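Hydrazine synthase subunit alpha (Candidatus Kuenenia stuttgartiensis, PDB 5C2V) catalyses, within the hydrazine synthase complex, the condensation of hydroxylamine with ammonia to hydrazine, using c-type heme. Local coordinates at residues I464-Q469 against G504-Q509; S496-Q501 against L763-D768; Q641-F646 against W767-G772; D645-I650 against D774-Y779. One frame throughout, in Å; residues are numbered along the deposited sequence.

Interaction 1. Residues I464-Q469 against G504-Q509; sequences IIQGYQ and GIIGYQ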
# COMPACT_ATOMS: atom_id res chain seq x y z
N ILE D 464 4.67 17.15 -23.55
CA ILE D 464 5.78 16.22 -23.66
C ILE D 464 7.00 16.78 -22.95
O ILE D 464 7.48 17.88 -23.27
CB ILE D 464 6.12 15.91 -25.12
CG1 ILE D 464 4.85 15.66 -25.93
CG2 ILE D 464 7.06 14.71 -25.20
CD1 ILE D 464 5.10 15.41 -27.40
N ILE D 465 7.50 15.99 -22.00
CA ILE D 465 8.53 16.40 -21.06
C ILE D 465 9.79 15.53 -21.19
O ILE D 465 9.69 14.31 -21.27
CB ILE D 465 8.01 16.31 -19.60
CG1 ILE D 465 6.84 17.27 -19.39
CG2 ILE D 465 9.13 16.58 -18.60
CD1 ILE D 465 6.17 17.12 -18.04
N GLN D 466 10.96 16.17 -21.21
CA GLN D 466 12.22 15.43 -21.26
C GLN D 466 12.96 15.47 -19.92
O GLN D 466 13.25 16.54 -19.40
CB GLN D 466 13.13 15.97 -22.35
CG GLN D 466 14.48 15.27 -22.44
CD GLN D 466 15.39 15.88 -23.48
OE1 GLN D 466 14.96 16.68 -24.31
NE2 GLN D 466 16.67 15.51 -23.43
N GLY D 467 13.25 14.29 -19.38
CA GLY D 467 14.01 14.19 -18.15
C GLY D 467 15.47 14.55 -18.31
O GLY D 467 16.16 14.03 -19.19
N TYR D 468 15.95 15.46 -17.47
CA TYR D 468 17.36 15.82 -17.46
C TYR D 468 18.11 15.00 -16.42
O TYR D 468 17.71 14.94 -15.26
CB TYR D 468 17.54 17.31 -17.18
CG TYR D 468 16.86 18.23 -18.17
CD1 TYR D 468 16.62 17.82 -19.48
CD2 TYR D 468 16.47 19.51 -17.80
CE1 TYR D 468 16.00 18.66 -20.38
CE2 TYR D 468 15.84 20.35 -18.70
CZ TYR D 468 15.61 19.93 -19.99
OH TYR D 468 14.99 20.77 -20.88
N GLN D 469 19.21 14.38 -16.84
CA GLN D 469 20.04 13.62 -15.93
C GLN D 469 20.65 14.56 -14.90
O GLN D 469 20.96 15.71 -15.21
CB GLN D 469 21.13 12.87 -16.69
CG GLN D 469 21.94 11.91 -15.83
CD GLN D 469 21.13 10.72 -15.35
OE1 GLN D 469 21.04 9.70 -16.03
NE2 GLN D 469 20.54 10.85 -14.17
N GLY D 504 12.49 19.23 -18.42
CA GLY D 504 12.07 20.36 -19.23
C GLY D 504 11.03 19.96 -20.25
O GLY D 504 10.69 18.78 -20.37
N ILE D 505 10.52 20.94 -20.99
CA ILE D 505 9.42 20.70 -21.91
C ILE D 505 9.91 20.40 -23.32
O ILE D 505 10.47 21.27 -23.99
CB ILE D 505 8.46 21.91 -21.96
CG1 ILE D 505 8.00 22.27 -20.55
CG2 ILE D 505 7.28 21.61 -22.86
CD1 ILE D 505 7.09 23.49 -20.50
N ILE D 506 9.70 19.17 -23.77
CA ILE D 506 9.94 18.82 -25.17
C ILE D 506 8.99 19.64 -26.03
O ILE D 506 9.41 20.25 -27.02
CB ILE D 506 9.73 17.31 -25.44
CG1 ILE D 506 10.99 16.53 -25.08
CG2 ILE D 506 9.39 17.08 -26.91
CD1 ILE D 506 10.90 15.06 -25.39
N GLY D 507 7.72 19.67 -25.64
CA GLY D 507 6.76 20.51 -26.34
C GLY D 507 5.34 20.00 -26.27
O GLY D 507 5.09 18.93 -25.73
N TYR D 508 4.41 20.75 -26.83
CA TYR D 508 3.00 20.39 -26.77
C TYR D 508 2.48 19.92 -28.12
O TYR D 508 2.94 20.38 -29.16
CB TYR D 508 2.17 21.56 -26.28
CG TYR D 508 2.46 21.99 -24.86
CD1 TYR D 508 1.69 21.53 -23.80
CD2 TYR D 508 3.49 22.88 -24.58
CE1 TYR D 508 1.94 21.93 -22.50
CE2 TYR D 508 3.75 23.29 -23.28
CZ TYR D 508 2.98 22.81 -22.25
OH TYR D 508 3.23 23.21 -20.96
N GLN D 509 1.51 19.01 -28.10
CA GLN D 509 0.89 18.56 -29.34
C GLN D 509 -0.62 18.43 -29.19
O GLN D 509 -1.10 17.89 -28.20
CB GLN D 509 1.49 17.23 -29.79
CG GLN D 509 1.06 16.81 -31.18
CD GLN D 509 1.45 17.82 -32.24
OE1 GLN D 509 0.64 18.19 -33.09
NE2 GLN D 509 2.70 18.27 -32.19
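I464 and I506 cross obliquely where two antiparallel strands meet, and their CG2 methyls touch at 3.7 Å. In both residues CG2 stands anti to the backbone N, and this branch of each makes the touch. I506 also packs on Q466: its CG1 lies 3.5 Å from Q466 CB, with the two side chains at about a right angle. The Q466 chain runs on extended, and its OE1 accepts a hydrogen bond from Q641. Y468 lies against G504. The amide N of G504 sits 3.5 Å above the Y468 ring plane, offset toward the rim, and Y468 OH reaches 3.4 Å from G504 CA; with no side chain at G504, the ring rests directly on backbone. That hydroxyl is hydrogen-bonded to Q641. I465 and I505 form a non-hydrogen-bonded pair, with side chains on the face away from I464 and Q466.

Q466 N donates to G504 O at 2.8 Å, and G504 N returns a bond to Q466 O at 3.0 Å. Further on, I506 and G507 both face I464, a classic beta bulge: I464 O takes G507 N at 3.0 Å and, more weakly, I506 N, while I464 N gives to G507 O at 2.8 Å.

Strand 503-510 is outermost in the middle-domain sheet within this chain; strand 461-467 lies next to it, then strand 527-532, where I465 bonds Y528. I464 and Q466 pack on strand 517-522, and helix 751-762 meets I505 and Y508.

Interaction 2. Residues S496-Q501 against L763-D768; sequences SGTAFQ and LGAQWD. With CA (calcium ion), chain Z.
T498 and G764 make the main polar link between the two loops. T498 OG1 donates to G764 O at 3.0 Å, in the carbonyl plane, and accepts from F500 N at 3.1 Å, an ST turn that folds segment 496-501 locally. The second link is the amide of Q766, whose chain bends at chi2 (82°), which places CD. Its NE2 bonds back to L763 O of its own segment at 2.6 Å, in the amide plane, and reaches weakly across to Q501 O at 3.1 Å.

Apolar contact centres on F500. G764 CA lies over one face of its ring, 4.2 Å from the centroid and 25° off the normal, a CH-pi contact offset toward the rim. Separately, toward the start of 496-501, S496 CB packs on Q766 CG at 3.7 Å.

Metal binding belongs to the far end of segment 763-768, where D768 OD1 binds a calcium ion at 2.3 Å.

G764 ends helix 751-762 in a Schellman motif, its positive phi turning the chain toward the loop that joins strands 461-467 and 503-510. Y689 of helix 687-692 bonds through its hydroxyl to both G497 N and A765 O, and the backbones of W767 and D768 pair with N495 just before the loop segment.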
# COMPACT_ATOMS: atom_id res chain seq x y z
N SER D 496 15.42 20.29 -6.08
CA SER D 496 13.97 20.32 -5.91
C SER D 496 13.53 19.86 -4.52
O SER D 496 14.19 19.03 -3.90
CB SER D 496 13.28 19.47 -6.97
OG SER D 496 13.44 18.09 -6.70
N GLY D 497 12.41 20.39 -4.06
CA GLY D 497 11.84 20.00 -2.78
C GLY D 497 10.99 18.75 -2.92
O GLY D 497 10.45 18.24 -1.93
N THR D 498 10.86 18.25 -4.14
CA THR D 498 10.08 17.05 -4.41
C THR D 498 10.98 15.91 -4.87
O THR D 498 12.20 16.09 -5.00
CB THR D 498 9.00 17.30 -5.47
OG1 THR D 498 9.59 17.30 -6.78
CG2 THR D 498 8.30 18.63 -5.23
N ALA D 499 10.39 14.75 -5.11
CA ALA D 499 11.13 13.59 -5.57
C ALA D 499 11.42 13.67 -7.06
O ALA D 499 12.17 12.86 -7.61
CB ALA D 499 10.37 12.31 -5.24
N PHE D 500 10.83 14.67 -7.71
CA PHE D 500 11.03 14.88 -9.14
C PHE D 500 12.35 15.58 -9.41
O PHE D 500 12.59 16.68 -8.90
CB PHE D 500 9.88 15.70 -9.73
CG PHE D 500 8.55 15.00 -9.71
CD1 PHE D 500 7.77 14.99 -8.57
CD2 PHE D 500 8.08 14.35 -10.84
CE1 PHE D 500 6.55 14.34 -8.55
CE2 PHE D 500 6.86 13.70 -10.83
CZ PHE D 500 6.09 13.70 -9.68
N GLN D 501 13.21 14.95 -10.19
CA GLN D 501 14.47 15.57 -10.58
C GLN D 501 14.27 16.54 -11.74
O GLN D 501 13.16 16.72 -12.22
CB GLN D 501 15.51 14.50 -10.94
CG GLN D 501 16.07 13.76 -9.74
CD GLN D 501 17.09 12.70 -10.13
OE1 GLN D 501 17.07 12.19 -11.25
NE2 GLN D 501 17.99 12.38 -9.21
N LEU D 763 5.40 20.15 -13.94
CA LEU D 763 6.75 19.66 -14.18
C LEU D 763 7.34 18.96 -12.96
O LEU D 763 8.43 18.38 -13.03
CB LEU D 763 7.67 20.80 -14.62
CG LEU D 763 7.62 21.23 -16.09
CD1 LEU D 763 8.42 22.50 -16.28
CD2 LEU D 763 8.15 20.12 -16.99
N GLY D 764 6.63 19.01 -11.84
CA GLY D 764 7.13 18.45 -10.60
C GLY D 764 7.55 19.49 -9.57
O GLY D 764 8.07 19.14 -8.52
N ALA D 765 7.33 20.76 -9.90
CA ALA D 765 7.55 21.86 -8.97
C ALA D 765 8.97 21.91 -8.43
O ALA D 765 9.18 22.00 -7.22
CB ALA D 765 6.55 21.78 -7.81
N GLN D 766 9.95 21.86 -9.32
CA GLN D 766 11.35 21.92 -8.92
C GLN D 766 11.75 23.33 -8.53
O GLN D 766 10.95 24.26 -8.56
CB GLN D 766 12.26 21.41 -10.05
CG GLN D 766 12.09 19.95 -10.41
CD GLN D 766 10.92 19.71 -11.34
OE1 GLN D 766 10.26 20.65 -11.78
NE2 GLN D 766 10.66 18.44 -11.65
N TRP D 767 13.02 23.47 -8.15
CA TRP D 767 13.61 24.75 -7.78
C TRP D 767 14.71 25.07 -8.78
O TRP D 767 14.65 26.07 -9.50
CB TRP D 767 14.17 24.69 -6.35
CG TRP D 767 15.28 25.66 -6.05
CD1 TRP D 767 16.62 25.44 -6.18
CD2 TRP D 767 15.15 26.99 -5.52
NE1 TRP D 767 17.33 26.55 -5.80
CE2 TRP D 767 16.45 27.52 -5.38
CE3 TRP D 767 14.06 27.79 -5.16
CZ2 TRP D 767 16.69 28.80 -4.89
CZ3 TRP D 767 14.30 29.06 -4.67
CH2 TRP D 767 15.60 29.56 -4.55
N ASP D 768 15.71 24.20 -8.82
CA ASP D 768 16.79 24.33 -9.76
C ASP D 768 16.53 23.36 -10.90
O ASP D 768 16.73 22.15 -10.76
CB ASP D 768 18.13 24.03 -9.07
CG ASP D 768 19.31 24.62 -9.79
OD1 ASP D 768 19.34 24.55 -11.03
OD2 ASP D 768 20.21 25.16 -9.12
CA CA Z . 21.56 24.03 -11.53
O HOH W 1 22.39 24.84 -9.42
O HOH W 2 21.33 21.82 -10.67

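Interaction 3. Residues Q641-F646 against W767-G772; sequences QRTVDF and WDNIPG. With CA (calcium ion), chain Z.
F646 lays CD2 against CE3 of the W767 six-membered ring at 3.4 Å. The rings meet rim to rim, neither over the face of the other, with centroids 5.7 Å apart and planes at 35°. F646 CG stands anti to its backbone N (chi1 -175°), on the far side of CB from it; that N makes a weak bond of 3.4 Å to W767 O.

D645 and N769 supply the stronger polar contacts. D645 OD2 receives N769 N at 2.8 Å, nearly along the C-O axis and almost straight at 170°. N769 donates a second time, from ND2 to V644 O at 2.6 Å, the acceptor lying in the amide plane, so the backbone N and the side-chain amide of N769 hold adjacent residues of 641-646. T643 flanks this amide with its CG2 near N769 CB, while its hydroxyl bonds R503 O.

On the far side of 767-772 the chain wraps a calcium ion. D768 OD1 binds it at 2.3 Å, and the carbonyls of I770 and G772, two waters and D774 complete the shell. I770 N also bonds D768 OD1, closing an Asx turn.

D645 is the N-cap of helix 646-657, so one carboxylate serves helix start and metal loop together. D645 OD2 and D768 OD1 stand only 4.2 Å apart; their repulsion is probably offset by the calcium ion and by R647, which makes salt bridges to both aspartates.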
# COMPACT_ATOMS: atom_id res chain seq x y z
N GLN D 641 16.09 24.13 -25.63
CA GLN D 641 14.92 23.48 -25.04
C GLN D 641 14.48 24.19 -23.76
O GLN D 641 15.28 24.42 -22.85
CB GLN D 641 15.21 22.01 -24.75
CG GLN D 641 13.96 21.18 -24.47
CD GLN D 641 14.27 19.73 -24.17
OE1 GLN D 641 15.13 19.42 -23.34
NE2 GLN D 641 13.58 18.82 -24.85
N ARG D 642 13.19 24.53 -23.69
CA ARG D 642 12.67 25.36 -22.61
C ARG D 642 12.23 24.57 -21.38
O ARG D 642 11.65 23.49 -21.49
CB ARG D 642 11.49 26.19 -23.13
CG ARG D 642 10.97 27.23 -22.14
CD ARG D 642 9.81 28.03 -22.73
NE ARG D 642 8.63 27.20 -22.97
CZ ARG D 642 7.61 27.10 -22.12
NH1 ARG D 642 7.63 27.76 -20.97
NH2 ARG D 642 6.58 26.32 -22.41
N THR D 643 12.52 25.13 -20.21
CA THR D 643 12.05 24.59 -18.94
C THR D 643 11.57 25.72 -18.04
O THR D 643 11.80 26.89 -18.33
CB THR D 643 13.14 23.79 -18.21
OG1 THR D 643 12.56 23.03 -17.15
CG2 THR D 643 14.19 24.73 -17.64
N VAL D 644 10.89 25.37 -16.95
CA VAL D 644 10.46 26.37 -15.98
C VAL D 644 11.30 26.28 -14.71
O VAL D 644 11.26 25.27 -14.00
CB VAL D 644 8.97 26.22 -15.63
CG1 VAL D 644 8.55 27.30 -14.65
CG2 VAL D 644 8.12 26.27 -16.88
N ASP D 645 12.05 27.34 -14.43
CA ASP D 645 12.89 27.40 -13.24
C ASP D 645 12.29 28.36 -12.22
O ASP D 645 11.91 29.48 -12.56
CB ASP D 645 14.31 27.83 -13.61
CG ASP D 645 15.28 27.70 -12.45
OD1 ASP D 645 15.40 28.66 -11.66
OD2 ASP D 645 15.93 26.64 -12.34
N PHE D 646 12.19 27.91 -10.97
CA PHE D 646 11.51 28.69 -9.93
C PHE D 646 12.18 30.03 -9.66
O PHE D 646 11.50 31.03 -9.41
CB PHE D 646 11.44 27.88 -8.63
CG PHE D 646 10.65 28.56 -7.54
CD1 PHE D 646 9.27 28.48 -7.52
CD2 PHE D 646 11.30 29.27 -6.55
CE1 PHE D 646 8.55 29.11 -6.52
CE2 PHE D 646 10.58 29.90 -5.55
CZ PHE D 646 9.20 29.82 -5.53
N TRP D 767 13.02 23.47 -8.15
CA TRP D 767 13.61 24.75 -7.78
C TRP D 767 14.71 25.07 -8.78
O TRP D 767 14.65 26.07 -9.50
CB TRP D 767 14.17 24.69 -6.35
CG TRP D 767 15.28 25.66 -6.05
CD1 TRP D 767 16.62 25.44 -6.18
CD2 TRP D 767 15.15 26.99 -5.52
NE1 TRP D 767 17.33 26.55 -5.80
CE2 TRP D 767 16.45 27.52 -5.38
CE3 TRP D 767 14.06 27.79 -5.16
CZ2 TRP D 767 16.69 28.80 -4.89
CZ3 TRP D 767 14.30 29.06 -4.67
CH2 TRP D 767 15.60 29.56 -4.55
N ASP D 768 15.71 24.20 -8.82
CA ASP D 768 16.79 24.33 -9.76
C ASP D 768 16.53 23.36 -10.90
O ASP D 768 16.73 22.15 -10.76
CB ASP D 768 18.13 24.03 -9.07
CG ASP D 768 19.31 24.62 -9.79
OD1 ASP D 768 19.34 24.55 -11.03
OD2 ASP D 768 20.21 25.16 -9.12
N ASN D 769 16.08 23.89 -12.04
CA ASN D 769 15.79 23.08 -13.21
C ASN D 769 16.90 23.13 -14.25
O ASN D 769 16.80 22.52 -15.31
CB ASN D 769 14.46 23.49 -13.83
CG ASN D 769 13.37 22.45 -13.61
OD1 ASN D 769 13.66 21.27 -13.39
ND2 ASN D 769 12.12 22.88 -13.69
N ILE D 770 17.96 23.87 -13.94
CA ILE D 770 19.11 23.96 -14.82
C ILE D 770 20.23 23.04 -14.32
O ILE D 770 20.86 23.34 -13.31
CB ILE D 770 19.64 25.40 -14.92
CG1 ILE D 770 18.52 26.35 -15.36
CG2 ILE D 770 20.82 25.48 -15.88
CD1 ILE D 770 18.93 27.81 -15.40
N PRO D 771 20.47 21.93 -15.04
CA PRO D 771 21.45 20.92 -14.64
C PRO D 771 22.85 21.49 -14.41
O PRO D 771 23.33 22.29 -15.22
CB PRO D 771 21.45 19.95 -15.83
CG PRO D 771 20.10 20.10 -16.43
CD PRO D 771 19.75 21.56 -16.27
N GLY D 772 23.49 21.08 -13.32
CA GLY D 772 24.81 21.57 -12.98
C GLY D 772 24.77 22.90 -12.26
O GLY D 772 23.71 23.53 -12.18
CA CA Z . 21.56 24.03 -11.53
O HOH W 1 22.39 24.84 -9.42
O HOH W 2 21.33 21.82 -10.67

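Interaction 4. Residues D645-I650 against D774-Y779; sequences DFRRDI and DFYPGY. With CA (calcium ion), chain Z.
A salt bridge at the protein surface, R647 to D774, joins the first turn of helix 646-657 to the C-terminal loop that follows helix 751-762. The two side chains reach toward each other tip to tip, with R647 NH1 3.0 Å from D774 OD1 and the guanidinium and carboxylate planes 74° apart; as a hydrogen bond this is weak. The same NH1 points straight at P777 O, at the guanidinium edge, but at 3.5 Å that bond too is weak. Over one face of the guanidinium lies Y776 CB, 3.3 Å above its plane. The Y776 ring continues outward to R648, whose CG touches Y776 OH at 3.3 Å.

Within its own segment R647 grips the N-cap residue D645 side-on: the chain bends at chi3 (-64°), which places NE, and NE meets D645 OD1 at 2.8 Å while NH2 meets OD2 at 2.7 Å. D774 is fixed in turn: OD1 accepts from Y776 N in an Asx turn, and OD2 binds the calcium ion at 2.3 Å.

With its salt bridge to D768 and a cation-pi contact to W767, the one guanidinium stands among three carboxylates, two of them calcium ligands, and probably balances negative charge that the metal alone would not neutralise.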
# COMPACT_ATOMS: atom_id res chain seq x y z
N ASP D 645 12.05 27.34 -14.43
CA ASP D 645 12.89 27.40 -13.24
C ASP D 645 12.29 28.36 -12.22
O ASP D 645 11.91 29.48 -12.56
CB ASP D 645 14.31 27.83 -13.61
CG ASP D 645 15.28 27.70 -12.45
OD1 ASP D 645 15.40 28.66 -11.66
OD2 ASP D 645 15.93 26.64 -12.34
N PHE D 646 12.19 27.91 -10.97
CA PHE D 646 11.51 28.69 -9.93
C PHE D 646 12.18 30.03 -9.66
O PHE D 646 11.50 31.03 -9.41
CB PHE D 646 11.44 27.88 -8.63
CG PHE D 646 10.65 28.56 -7.54
CD1 PHE D 646 9.27 28.48 -7.52
CD2 PHE D 646 11.30 29.27 -6.55
CE1 PHE D 646 8.55 29.11 -6.52
CE2 PHE D 646 10.58 29.90 -5.55
CZ PHE D 646 9.20 29.82 -5.53
N ARG D 647 13.51 30.05 -9.71
CA ARG D 647 14.26 31.26 -9.41
C ARG D 647 14.17 32.28 -10.54
O ARG D 647 14.02 33.48 -10.29
CB ARG D 647 15.72 30.91 -9.14
CG ARG D 647 15.91 29.79 -8.14
CD ARG D 647 17.23 29.09 -8.34
NE ARG D 647 17.29 28.42 -9.64
CZ ARG D 647 18.36 27.77 -10.09
NH1 ARG D 647 19.47 27.71 -9.36
NH2 ARG D 647 18.32 27.19 -11.29
N ARG D 648 14.27 31.80 -11.77
CA ARG D 648 14.26 32.66 -12.94
C ARG D 648 12.86 33.09 -13.36
O ARG D 648 12.66 34.22 -13.82
CB ARG D 648 14.94 31.95 -14.11
CG ARG D 648 15.16 32.81 -15.34
CD ARG D 648 14.77 32.07 -16.60
NE ARG D 648 15.44 30.77 -16.70
CZ ARG D 648 15.04 29.79 -17.50
NH1 ARG D 648 13.97 29.95 -18.27
NH2 ARG D 648 15.71 28.64 -17.53
N ASP D 649 11.89 32.20 -13.20
CA ASP D 649 10.55 32.41 -13.76
C ASP D 649 9.49 32.76 -12.71
O ASP D 649 8.91 33.84 -12.75
CB ASP D 649 10.12 31.17 -14.54
CG ASP D 649 11.06 30.85 -15.70
OD1 ASP D 649 11.55 31.80 -16.34
OD2 ASP D 649 11.31 29.66 -15.95
N ILE D 650 9.24 31.83 -11.79
CA ILE D 650 8.14 31.97 -10.83
C ILE D 650 8.37 33.03 -9.75
O ILE D 650 7.50 33.87 -9.49
CB ILE D 650 7.87 30.63 -10.12
CG1 ILE D 650 7.63 29.52 -11.15
CG2 ILE D 650 6.68 30.75 -9.18
CD1 ILE D 650 6.52 29.83 -12.14
N ASP D 774 24.95 26.76 -11.59
CA ASP D 774 24.68 27.95 -12.39
C ASP D 774 24.78 29.22 -11.56
O ASP D 774 25.15 29.18 -10.39
CB ASP D 774 23.31 27.86 -13.05
CG ASP D 774 22.23 27.41 -12.09
OD1 ASP D 774 21.76 28.25 -11.29
OD2 ASP D 774 21.83 26.23 -12.15
N PHE D 775 24.45 30.35 -12.18
CA PHE D 775 24.60 31.65 -11.54
C PHE D 775 23.41 32.02 -10.65
O PHE D 775 23.47 32.98 -9.89
CB PHE D 775 24.80 32.74 -12.60
CG PHE D 775 26.10 32.62 -13.35
CD1 PHE D 775 27.18 31.98 -12.77
CD2 PHE D 775 26.23 33.15 -14.62
CE1 PHE D 775 28.38 31.87 -13.46
CE2 PHE D 775 27.42 33.05 -15.31
CZ PHE D 775 28.50 32.41 -14.73
N TYR D 776 22.33 31.25 -10.75
CA TYR D 776 21.14 31.51 -9.95
C TYR D 776 21.30 31.00 -8.52
O TYR D 776 21.99 30.01 -8.29
CB TYR D 776 19.91 30.87 -10.61
CG TYR D 776 19.51 31.54 -11.91
CD1 TYR D 776 18.77 32.72 -11.90
CD2 TYR D 776 19.88 31.00 -13.13
CE1 TYR D 776 18.41 33.33 -13.09
CE2 TYR D 776 19.51 31.61 -14.32
CZ TYR D 776 18.78 32.78 -14.29
OH TYR D 776 18.42 33.39 -15.47
N PRO D 777 20.68 31.70 -7.55
CA PRO D 777 20.80 31.41 -6.11
C PRO D 777 20.55 29.95 -5.75
O PRO D 777 19.64 29.32 -6.28
CB PRO D 777 19.73 32.30 -5.49
CG PRO D 777 19.64 33.46 -6.42
CD PRO D 777 19.85 32.89 -7.79
N GLY D 778 21.37 29.42 -4.84
CA GLY D 778 21.24 28.03 -4.41
C GLY D 778 22.26 27.63 -3.37
O GLY D 778 23.02 28.45 -2.87
N TYR D 779 22.26 26.34 -3.03
CA TYR D 779 23.14 25.78 -2.01
C TYR D 779 24.62 26.02 -2.29
O TYR D 779 25.11 25.72 -3.38
CB TYR D 779 22.88 24.27 -1.88
CG TYR D 779 23.81 23.55 -0.94
CD1 TYR D 779 23.56 23.50 0.43
CD2 TYR D 779 24.94 22.89 -1.42
CE1 TYR D 779 24.41 22.83 1.29
CE2 TYR D 779 25.79 22.21 -0.56
CZ TYR D 779 25.52 22.19 0.79
OH TYR D 779 26.37 21.52 1.64
CA CA Z . 21.56 24.03 -11.53
O HOH W 1 22.39 24.84 -9.42
O HOH W 2 21.33 21.82 -10.67

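Following the chain from the N terminus, interaction 1 closes first, a long loop of some 34 residues between two adjacent strands of the middle domain. Interaction 2 opens inside that loop and crosses it, running on to the end of helix 751-762 in the cytochrome c region; L763 packs on I465 and I505 between the two. Interaction 3 starts after interaction 1 has closed and ends on the same stretch as interaction 2, sharing W767 and D768. Interaction 4 starts from the stretch of interaction 3, sharing D645 and F646, and crosses interaction 2. Q641 ties interaction 1 to interaction 3 through Q466 and Y468, while one calcium ion joins interactions 2, 3 and 4.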